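PDB 3FEF: alpha-galacturonidase from Bacillus subtilis, which hydrolyses alpha-1,4-linked galacturonate oligomers to release alpha-D-galacturonate, as a family 4 glycosidase that requires NAD and manganese. Local coordinates for residues W18-D29 and V319-N330; D42-E50 and W61-L69. All coordinates share one frame; numbering follows the deposited sequence. Where two conformers were deposited one is given.

How the contacts relate
Contact 1 joins helix 18-28 of the Rossmann-type domain to a loop and helix start some 290 residues later; its centre lies about 16 Å from that of the chain, toward the metal. Contact 2, within one beta-alpha-beta unit at the sheet edge, is centred farther out, at about 23 Å. Both are partly buried, but contact 1 hides 820 Å² against 332 Å² and centres on a carboxylate, Asp-25, that accepts a backbone N-H from the loop. Contact 2 packs Ala-65 against Phe-43, Ala-46 and Glu-50, whose carboxylate accepts its single cross-segment hydrogen bond. They meet directly: Arg-20 NE lies 2.7 Å from Asn-49 OD1, a probable hydrogen bond, and Tyr-63 OH packs against Met-23 and Leu-26.

Contact 1: W18-D29 and V319-N330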
loop_
_atom_site.group_PDB
_atom_site.type_symbol
_atom_site.label_atom_id
_atom_site.label_comp_id
_atom_site.label_asym_id
_atom_site.label_seq_id
_atom_site.Cartn_x
_atom_site.Cartn_y
_atom_site.Cartn_z
ATOM N N TRP A 18 -18.250 29.206 -18.455
ATOM C CA TRP A 18 -18.982 28.189 -17.686
ATOM C C TRP A 18 -20.352 28.611 -17.146
ATOM O O TRP A 18 -21.296 27.842 -17.238
ATOM C CB TRP A 18 -18.108 27.628 -16.552
ATOM C CG TRP A 18 -16.906 26.916 -17.098
ATOM C CD1 TRP A 18 -15.617 27.368 -17.120
ATOM C CD2 TRP A 18 -16.902 25.645 -17.754
ATOM N NE1 TRP A 18 -14.806 26.435 -17.731
ATOM C CE2 TRP A 18 -15.574 25.371 -18.127
ATOM C CE3 TRP A 18 -17.892 24.696 -18.032
ATOM C CZ2 TRP A 18 -15.210 24.186 -18.774
ATOM C CZ3 TRP A 18 -17.536 23.528 -18.679
ATOM C CH2 TRP A 18 -16.206 23.281 -19.046
ATOM N N ALA A 19 -20.471 29.798 -16.559
ATOM C CA ALA A 19 -21.785 30.219 -16.030
ATOM C C ALA A 19 -22.888 30.222 -17.106
ATOM O O ALA A 19 -24.000 29.772 -16.863
ATOM C CB ALA A 19 -21.699 31.593 -15.331
ATOM N N ARG A 20 -22.562 30.726 -18.288
ATOM C CA ARG A 20 -23.496 30.782 -19.419
ATOM C C ARG A 20 -23.914 29.386 -19.870
ATOM O O ARG A 20 -25.100 29.097 -20.045
ATOM C CB ARG A 20 -22.856 31.506 -20.608
ATOM C CG ARG A 20 -22.644 32.975 -20.392
ATOM C CD ARG A 20 -23.960 33.680 -20.144
ATOM N NE ARG A 20 -23.703 34.978 -19.547
ATOM C CZ ARG A 20 -23.298 36.034 -20.239
ATOM N NH1 ARG A 20 -23.141 35.929 -21.552
ATOM N NH2 ARG A 20 -23.054 37.190 -19.618
ATOM N N SER A 21 -22.928 28.526 -20.056
ATOM C CA SER A 21 -23.176 27.142 -20.410
ATOM C C SER A 21 -24.057 26.448 -19.361
ATOM O O SER A 21 -25.011 25.744 -19.690
ATOM C CB SER A 21 -21.851 26.412 -20.598
ATOM O OG SER A 21 -21.861 25.206 -19.853
ATOM N N LEU A 22 -23.758 26.671 -18.090
ATOM C CA LEU A 22 -24.622 26.166 -17.037
ATOM C C LEU A 22 -26.057 26.700 -17.196
ATOM O O LEU A 22 -27.027 25.961 -17.054
ATOM C CB LEU A 22 -24.062 26.546 -15.665
ATOM C CG LEU A 22 -25.043 26.431 -14.503
ATOM C CD1 LEU A 22 -25.242 24.970 -14.112
ATOM C CD2 LEU A 22 -24.596 27.283 -13.303
HETATM N N MSE A 23 -26.195 27.987 -17.480
HETATM C CA MSE A 23 -27.529 28.581 -17.611
HETATM C C MSE A 23 -28.339 27.949 -18.741
HETATM O O MSE A 23 -29.499 27.580 -18.558
HETATM C CB MSE A 23 -27.425 30.089 -17.820
HETATM C CG MSE A 23 -26.931 30.813 -16.599
HETATM SE SE MSE A 23 -26.622 32.720 -16.917
HETATM C CE MSE A 23 -25.332 32.977 -15.482
ATOM N N SER A 24 -27.718 27.826 -19.907
ATOM C CA SER A 24 -28.357 27.146 -21.029
ATOM C C SER A 24 -28.844 25.766 -20.643
ATOM O O SER A 24 -29.985 25.403 -20.922
ATOM C CB SER A 24 -27.417 27.065 -22.223
ATOM O OG SER A 24 -27.167 28.377 -22.706
ATOM N N ASP A 25 -27.993 24.998 -19.970
ATOM C CA ASP A 25 -28.365 23.635 -19.617
ATOM C C ASP A 25 -29.471 23.622 -18.578
ATOM O O ASP A 25 -30.403 22.818 -18.652
ATOM C CB ASP A 25 -27.140 22.813 -19.201
ATOM C CG ASP A 25 -26.291 22.433 -20.389
ATOM O OD1 ASP A 25 -26.857 22.383 -21.499
ATOM O OD2 ASP A 25 -25.070 22.219 -20.246
ATOM N N LEU A 26 -29.396 24.537 -17.624
ATOM C CA LEU A 26 -30.448 24.619 -16.616
ATOM C C LEU A 26 -31.775 24.992 -17.247
ATOM O O LEU A 26 -32.834 24.512 -16.837
ATOM C CB LEU A 26 -30.099 25.639 -15.529
ATOM C CG LEU A 26 -29.005 25.221 -14.549
ATOM C CD1 LEU A 26 -28.735 26.381 -13.581
ATOM C CD2 LEU A 26 -29.435 23.977 -13.796
ATOM N N SER A 27 -31.728 25.855 -18.244
ATOM C CA SER A 27 -32.971 26.410 -18.748
ATOM C C SER A 27 -33.800 25.350 -19.460
ATOM O O SER A 27 -35.011 25.468 -19.533
ATOM C CB SER A 27 -32.705 27.616 -19.652
ATOM O OG SER A 27 -32.204 27.190 -20.906
ATOM N N ILE A 28 -33.156 24.307 -19.973
ATOM C CA ILE A 28 -33.895 23.250 -20.675
ATOM C C ILE A 28 -34.132 21.948 -19.897
ATOM O O ILE A 28 -34.819 21.061 -20.389
ATOM C CB ILE A 28 -33.252 22.881 -22.030
ATOM C CG1 ILE A 28 -31.779 22.498 -21.847
ATOM C CG2 ILE A 28 -33.401 24.030 -23.014
ATOM C CD1 ILE A 28 -31.068 22.251 -23.157
ATOM N N ASP A 29 -33.561 21.813 -18.703
ATOM C CA ASP A 29 -33.815 20.606 -17.917
ATOM C C ASP A 29 -35.121 20.750 -17.148
ATOM O O ASP A 29 -35.299 21.697 -16.394
ATOM C CB ASP A 29 -32.655 20.292 -16.969
ATOM C CG ASP A 29 -32.522 18.802 -16.698
ATOM O OD1 ASP A 29 -33.401 18.228 -16.023
ATOM O OD2 ASP A 29 -31.545 18.196 -17.181
ATOM N N VAL A 319 -30.111 33.488 -22.114
ATOM C CA VAL A 319 -29.168 32.680 -22.880
ATOM C C VAL A 319 -29.925 31.819 -23.882
ATOM O O VAL A 319 -31.132 31.628 -23.760
ATOM C CB VAL A 319 -28.322 31.749 -21.976
ATOM C CG1 VAL A 319 -27.588 32.550 -20.917
ATOM C CG2 VAL A 319 -29.197 30.683 -21.335
ATOM N N ALA A 320 -29.211 31.294 -24.869
ATOM C CA ALA A 320 -29.776 30.292 -25.768
ATOM C C ALA A 320 -30.285 29.083 -24.986
ATOM O O ALA A 320 -29.550 28.480 -24.195
ATOM C CB ALA A 320 -28.732 29.851 -26.799
ATOM N N GLU A 321 -31.541 28.727 -25.204
ATOM C CA GLU A 321 -32.092 27.513 -24.632
ATOM C C GLU A 321 -31.639 26.324 -25.460
ATOM O O GLU A 321 -32.442 25.676 -26.119
ATOM C CB GLU A 321 -33.622 27.576 -24.574
ATOM C CG GLU A 321 -34.188 28.223 -23.316
ATOM C CD GLU A 321 -35.695 28.087 -23.252
ATOM O OE1 GLU A 321 -36.338 28.311 -24.301
ATOM O OE2 GLU A 321 -36.242 27.750 -22.173
ATOM N N LYS A 322 -30.339 26.042 -25.411
ATOM C CA LYS A 322 -29.738 24.989 -26.217
ATOM C C LYS A 322 -28.672 24.235 -25.410
ATOM O O LYS A 322 -27.886 24.846 -24.702
ATOM C CB LYS A 322 -29.106 25.604 -27.467
ATOM C CG LYS A 322 -28.820 24.607 -28.572
ATOM C CD LYS A 322 -28.292 25.310 -29.810
ATOM C CE LYS A 322 -28.350 24.409 -31.046
ATOM N NZ LYS A 322 -27.125 23.588 -31.229
ATOM N N ALA A 323 -28.652 22.910 -25.517
ATOM C CA ALA A 323 -27.698 22.095 -24.767
ATOM C C ALA A 323 -26.254 22.525 -25.046
ATOM O O ALA A 323 -25.859 22.677 -26.198
ATOM C CB ALA A 323 -27.896 20.609 -25.093
ATOM N N SER A 324 -25.473 22.724 -23.988
ATOM C CA SER A 324 -24.093 23.208 -24.121
ATOM C C SER A 324 -23.107 22.139 -24.592
ATOM O O SER A 324 -22.036 22.455 -25.106
ATOM C CB SER A 324 -23.597 23.778 -22.789
ATOM O OG SER A 324 -23.416 22.728 -21.847
ATOM N N GLY A 325 -23.449 20.873 -24.404
ATOM C CA GLY A 325 -22.471 19.816 -24.617
ATOM C C GLY A 325 -21.733 19.468 -23.333
ATOM O O GLY A 325 -20.987 18.497 -23.288
ATOM N N GLU A 326 -21.945 20.251 -22.279
ATOM C CA GLU A 326 -21.294 19.986 -20.982
ATOM C C GLU A 326 -22.107 18.983 -20.173
ATOM O O GLU A 326 -23.265 18.767 -20.472
ATOM C CB GLU A 326 -21.115 21.286 -20.195
ATOM C CG GLU A 326 -20.246 22.312 -20.912
ATOM C CD GLU A 326 -18.869 21.761 -21.301
ATOM O OE1 GLU A 326 -18.464 20.702 -20.771
ATOM O OE2 GLU A 326 -18.190 22.395 -22.142
ATOM N N GLU A 327 -21.508 18.383 -19.148
ATOM C CA GLU A 327 -22.221 17.418 -18.292
ATOM C C GLU A 327 -22.570 17.972 -16.899
ATOM O O GLU A 327 -23.217 17.295 -16.084
ATOM C CB GLU A 327 -21.428 16.109 -18.161
ATOM C CG GLU A 327 -21.190 15.369 -19.480
ATOM C CD GLU A 327 -22.359 14.467 -19.908
ATOM O OE1 GLU A 327 -23.474 14.595 -19.362
ATOM O OE2 GLU A 327 -22.155 13.616 -20.806
ATOM N N GLY A 328 -22.160 19.205 -16.631
ATOM C CA GLY A 328 -22.413 19.817 -15.329
ATOM C C GLY A 328 -23.800 19.544 -14.784
ATOM O O GLY A 328 -23.968 18.958 -13.701
ATOM N N VAL A 329 -24.806 19.965 -15.537
ATOM C CA VAL A 329 -26.196 19.809 -15.114
ATOM C C VAL A 329 -26.676 18.358 -15.037
ATOM O O VAL A 329 -27.462 18.000 -14.154
ATOM C CB VAL A 329 -27.102 20.622 -16.017
ATOM C CG1 VAL A 329 -28.574 20.308 -15.729
ATOM C CG2 VAL A 329 -26.791 22.109 -15.821
ATOM N N ASN A 330 -26.231 17.533 -15.980
ATOM C CA ASN A 330 -26.476 16.108 -15.913
ATOM C C ASN A 330 -25.886 15.522 -14.629
ATOM O O ASN A 330 -26.498 14.674 -13.983
ATOM C CB ASN A 330 -25.859 15.405 -17.119
ATOM C CG ASN A 330 -26.638 15.658 -18.403
ATOM O OD1 ASN A 330 -27.793 16.086 -18.368
ATOM N ND2 ASN A 330 -26.011 15.384 -19.545
#
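The Trp-18 indole meets the Glu-326 carboxylate obliquely, their planes 61° apart, with CZ3 of Trp-18 3.4 Å from CD of Glu-326. A bend at chi2 (-55°) turns CD and the carboxylate of Glu-326 onto CZ3 and CH2 of the indole. Outside the segments Trp-18 stacks on Tyr-145 and meets the ring of His-170, the probable proton donor, to which Glu-326 OE2 makes a weak hydrogen bond; the pair therefore borders the active site. The second flat group, the Asp-25 carboxylate, is gripped by the loop backbone: Ser-324 N gives a nearly straight bond (167°) to the syn side of Asp-25 OD1, 2.9 Å long. Ser-324 OG also points at Asp-25 OD2, but the modelled 2.4 Å is too short to be taken at face value. The same hydroxyl accepts from Glu-326 N, forming an ST turn that shapes the loop ahead of helix 328-335. By these bonds the C-terminal domain of the family 4 glycosidase is tied to helix 18-28 of its Rossmann-type domain. One residue earlier in the helix, Ser-24 OG donates to Ala-320 O at 2.8 Å, in the carbonyl plane. Beside the Asp-25 carboxylate, Val-329 CG2 fits among Asp-25 CB (3.5 Å), Leu-22 CD1 (3.7 Å) and Leu-26 CD2 (3.8 Å).

Contact 2: D42-E50 and W61-L69; sequences DFEAAQKNE and WRYEAVSTL
Helix 43-50 runs nearly antiparallel to strand 61-66, with 168° between their directions and an axis separation of 7.0 Å at closest approach. This is the second half of a beta-alpha-beta crossover in the Rossmann-type domain: strand 34-39 leads into the helix, and the chain returns as the outermost strand of the parallel sheet. CA atoms come closest at Gln-47 with Ala-65 and at Glu-50 with Tyr-63, 5.2 Å in each case. Ala-65 turns its methyl toward the helix, where its CB lies 4.0 Å from Ala-46 CB and 3.8 Å from Phe-43 CZ. With CG anti to the backbone N (chi1 -178°), the Phe-43 ring reaches Ala-65 and Val-66, with Val-66 O at its edge, near its plane. Glu-50 reaches from the helix to the outer edge of the strand, its CG 3.4 Å from Tyr-63 O, and its OE1 takes the Ala-65 N-H on its anti lone pair at 2.9 Å and 160°. A leucine in place of Glu-50 would probably leave Ala-65 N without this acceptor and weaken the tie between helix and strand. While the Tyr-63 phenol extends away toward helix 18-28, Tyr-63 CB rests against the helix backbone, 3.9 Å from Glu-50 O.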
loop_
_atom_site.group_PDB
_atom_site.type_symbol
_atom_site.label_atom_id
_atom_site.label_comp_id
_atom_site.label_asym_id
_atom_site.label_seq_id
_atom_site.Cartn_x
_atom_site.Cartn_y
_atom_site.Cartn_z
ATOM N N ASP A 42 -16.121 40.662 -8.853
ATOM C CA ASP A 42 -16.654 41.718 -9.698
ATOM C C ASP A 42 -18.184 41.634 -9.743
ATOM O O ASP A 42 -18.757 40.912 -10.571
ATOM C CB ASP A 42 -16.087 41.589 -11.108
ATOM C CG ASP A 42 -16.727 42.563 -12.083
ATOM O OD1 ASP A 42 -17.676 43.270 -11.687
ATOM O OD2 ASP A 42 -16.296 42.619 -13.246
ATOM N N PHE A 43 -18.836 42.364 -8.843
ATOM C CA PHE A 43 -20.278 42.239 -8.668
ATOM C C PHE A 43 -21.035 42.676 -9.908
ATOM O O PHE A 43 -22.135 42.191 -10.183
ATOM C CB PHE A 43 -20.754 43.041 -7.460
ATOM C CG PHE A 43 -22.226 42.913 -7.196
ATOM C CD1 PHE A 43 -23.133 43.737 -7.844
ATOM C CD2 PHE A 43 -22.704 41.967 -6.302
ATOM C CE1 PHE A 43 -24.496 43.623 -7.596
ATOM C CE2 PHE A 43 -24.065 41.848 -6.056
ATOM C CZ PHE A 43 -24.961 42.675 -6.705
ATOM N N GLU A 44 -20.435 43.586 -10.662
ATOM C CA GLU A 44 -21.082 44.113 -11.849
ATOM C C GLU A 44 -21.340 42.996 -12.845
ATOM O O GLU A 44 -22.394 42.939 -13.464
ATOM C CB GLU A 44 -20.210 45.185 -12.500
ATOM C CG GLU A 44 -20.916 45.956 -13.582
ATOM C CD GLU A 44 -19.989 46.913 -14.314
ATOM O OE1 GLU A 44 -18.808 47.037 -13.924
ATOM O OE2 GLU A 44 -20.446 47.543 -15.288
ATOM N N ALA A 45 -20.367 42.107 -13.003
ATOM C CA ALA A 45 -20.540 40.990 -13.928
ATOM C C ALA A 45 -21.585 40.009 -13.388
ATOM O O ALA A 45 -22.412 39.494 -14.136
ATOM C CB ALA A 45 -19.202 40.285 -14.174
ATOM N N ALA A 46 -21.558 39.748 -12.087
ATOM C CA ALA A 46 -22.513 38.808 -11.522
ATOM C C ALA A 46 -23.927 39.357 -11.713
ATOM O O ALA A 46 -24.850 38.615 -12.033
ATOM C CB ALA A 46 -22.217 38.559 -10.043
ATOM N N GLN A 47 -24.079 40.664 -11.524
ATOM C CA GLN A 47 -25.385 41.315 -11.630
ATOM C C GLN A 47 -25.949 41.166 -13.041
ATOM O O GLN A 47 -27.141 40.930 -13.230
ATOM C CB GLN A 47 -25.276 42.798 -11.244
ATOM C CG GLN A 47 -26.615 43.487 -10.978
ATOM C CD GLN A 47 -26.454 44.919 -10.486
ATOM O OE1 GLN A 47 -25.586 45.655 -10.955
ATOM N NE2 GLN A 47 -27.292 45.317 -9.539
ATOM N N LYS A 48 -25.076 41.294 -14.028
ATOM C CA LYS A 48 -25.461 41.099 -15.417
ATOM C C LYS A 48 -25.867 39.653 -15.748
ATOM O O LYS A 48 -26.826 39.426 -16.487
ATOM C CB LYS A 48 -24.340 41.571 -16.333
ATOM C CG LYS A 48 -24.193 43.087 -16.338
ATOM C CD LYS A 48 -22.982 43.508 -17.132
ATOM C CE LYS A 48 -22.757 45.005 -17.006
ATOM N NZ LYS A 48 -21.623 45.436 -17.857
ATOM N N ASN A 49 -25.138 38.681 -15.219
ATOM C CA ASN A 49 -25.563 37.295 -15.340
ATOM C C ASN A 49 -26.878 37.048 -14.619
ATOM O O ASN A 49 -27.655 36.166 -14.989
ATOM C CB ASN A 49 -24.490 36.353 -14.799
ATOM C CG ASN A 49 -23.484 35.970 -15.851
ATOM O OD1 ASN A 49 -23.775 36.050 -17.039
ATOM N ND2 ASN A 49 -22.290 35.555 -15.426
ATOM N N GLU A 50 -27.128 37.817 -13.571
ATOM C CA GLU A 50 -28.377 37.654 -12.848
ATOM C C GLU A 50 -29.549 38.086 -13.725
ATOM O O GLU A 50 -30.592 37.441 -13.737
ATOM C CB GLU A 50 -28.359 38.444 -11.548
ATOM C CG GLU A 50 -29.695 38.511 -10.882
ATOM C CD GLU A 50 -29.855 39.773 -10.067
ATOM O OE1 GLU A 50 -29.308 39.841 -8.938
ATOM O OE2 GLU A 50 -30.531 40.700 -10.565
ATOM N N TRP A 61 -35.454 28.588 -12.985
ATOM C CA TRP A 61 -34.425 28.976 -12.043
ATOM C C TRP A 61 -34.374 30.480 -11.767
ATOM O O TRP A 61 -34.344 31.280 -12.678
ATOM C CB TRP A 61 -33.064 28.450 -12.508
ATOM C CG TRP A 61 -32.990 26.943 -12.459
ATOM C CD1 TRP A 61 -33.427 26.063 -13.410
ATOM C CD2 TRP A 61 -32.463 26.152 -11.391
ATOM N NE1 TRP A 61 -33.201 24.770 -12.998
ATOM C CE2 TRP A 61 -32.603 24.799 -11.765
ATOM C CE3 TRP A 61 -31.870 26.455 -10.158
ATOM C CZ2 TRP A 61 -32.176 23.755 -10.951
ATOM C CZ3 TRP A 61 -31.447 25.426 -9.358
ATOM C CH2 TRP A 61 -31.602 24.088 -9.753
ATOM N N ARG A 62 -34.358 30.847 -10.493
ATOM C CA ARG A 62 -34.220 32.235 -10.101
ATOM C C ARG A 62 -32.764 32.540 -9.751
ATOM O O ARG A 62 -32.153 31.865 -8.914
ATOM C CB ARG A 62 -35.148 32.560 -8.929
ATOM C CG ARG A 62 -34.814 33.868 -8.191
ATOM C CD ARG A 62 -36.086 34.650 -7.889
ATOM N NE ARG A 62 -36.292 34.915 -6.461
ATOM C CZ ARG A 62 -37.360 35.554 -5.966
ATOM N NH1 ARG A 62 -38.319 35.989 -6.785
ATOM N NH2 ARG A 62 -37.478 35.762 -4.653
ATOM N N TYR A 63 -32.213 33.548 -10.409
ATOM C CA TYR A 63 -30.838 33.942 -10.198
ATOM C C TYR A 63 -30.777 35.168 -9.311
ATOM O O TYR A 63 -31.611 36.045 -9.422
ATOM C CB TYR A 63 -30.189 34.257 -11.538
ATOM C CG TYR A 63 -30.006 33.036 -12.396
ATOM C CD1 TYR A 63 -31.058 32.538 -13.168
ATOM C CD2 TYR A 63 -28.789 32.359 -12.418
ATOM C CE1 TYR A 63 -30.889 31.418 -13.953
ATOM C CE2 TYR A 63 -28.617 31.229 -13.202
ATOM C CZ TYR A 63 -29.667 30.769 -13.959
ATOM O OH TYR A 63 -29.487 29.656 -14.735
ATOM N N GLU A 64 -29.789 35.204 -8.423
ATOM C CA GLU A 64 -29.541 36.360 -7.579
ATOM C C GLU A 64 -28.027 36.601 -7.427
ATOM O O GLU A 64 -27.306 35.741 -6.903
ATOM C CB GLU A 64 -30.192 36.146 -6.203
ATOM C CG GLU A 64 -30.303 37.412 -5.355
ATOM C CD GLU A 64 -30.350 37.142 -3.840
ATOM O OE1 GLU A 64 -30.562 35.975 -3.420
ATOM O OE2 GLU A 64 -30.162 38.114 -3.064
ATOM N N ALA A 65 -27.541 37.764 -7.864
ATOM C CA ALA A 65 -26.168 38.191 -7.536
ATOM C C ALA A 65 -26.040 38.539 -6.053
ATOM O O ALA A 65 -26.785 39.365 -5.547
ATOM C CB ALA A 65 -25.771 39.380 -8.375
ATOM N N VAL A 66 -25.101 37.907 -5.357
ATOM C CA VAL A 66 -24.903 38.151 -3.924
ATOM C C VAL A 66 -23.488 38.660 -3.660
ATOM O O VAL A 66 -22.575 38.431 -4.458
ATOM C CB VAL A 66 -25.157 36.880 -3.075
ATOM C CG1 VAL A 66 -26.598 36.398 -3.232
ATOM C CG2 VAL A 66 -24.168 35.790 -3.457
ATOM N N SER A 67 -23.303 39.327 -2.525
ATOM C CA SER A 67 -22.106 40.127 -2.291
ATOM C C SER A 67 -20.998 39.400 -1.554
ATOM O O SER A 67 -19.868 39.869 -1.547
ATOM C CB SER A 67 -22.462 41.387 -1.506
ATOM O OG SER A 67 -23.184 41.029 -0.337
ATOM N N THR A 68 -21.310 38.271 -0.925
ATOM C CA THR A 68 -20.287 37.532 -0.193
ATOM C C THR A 68 -20.409 36.015 -0.363
ATOM O O THR A 68 -21.488 35.511 -0.687
ATOM C CB THR A 68 -20.348 37.857 1.303
ATOM O OG1 THR A 68 -21.597 37.408 1.815
ATOM C CG2 THR A 68 -20.198 39.365 1.548
ATOM N N LEU A 69 -19.296 35.311 -0.132
ATOM C CA LEU A 69 -19.223 33.863 -0.195
ATOM C C LEU A 69 -20.231 33.219 0.746
ATOM O O LEU A 69 -20.966 32.293 0.365
ATOM C CB LEU A 69 -17.832 33.391 0.232
ATOM C CG LEU A 69 -16.707 33.069 -0.754
ATOM C CD1 LEU A 69 -15.453 32.668 0.019
ATOM C CD2 LEU A 69 -17.124 31.950 -1.720
#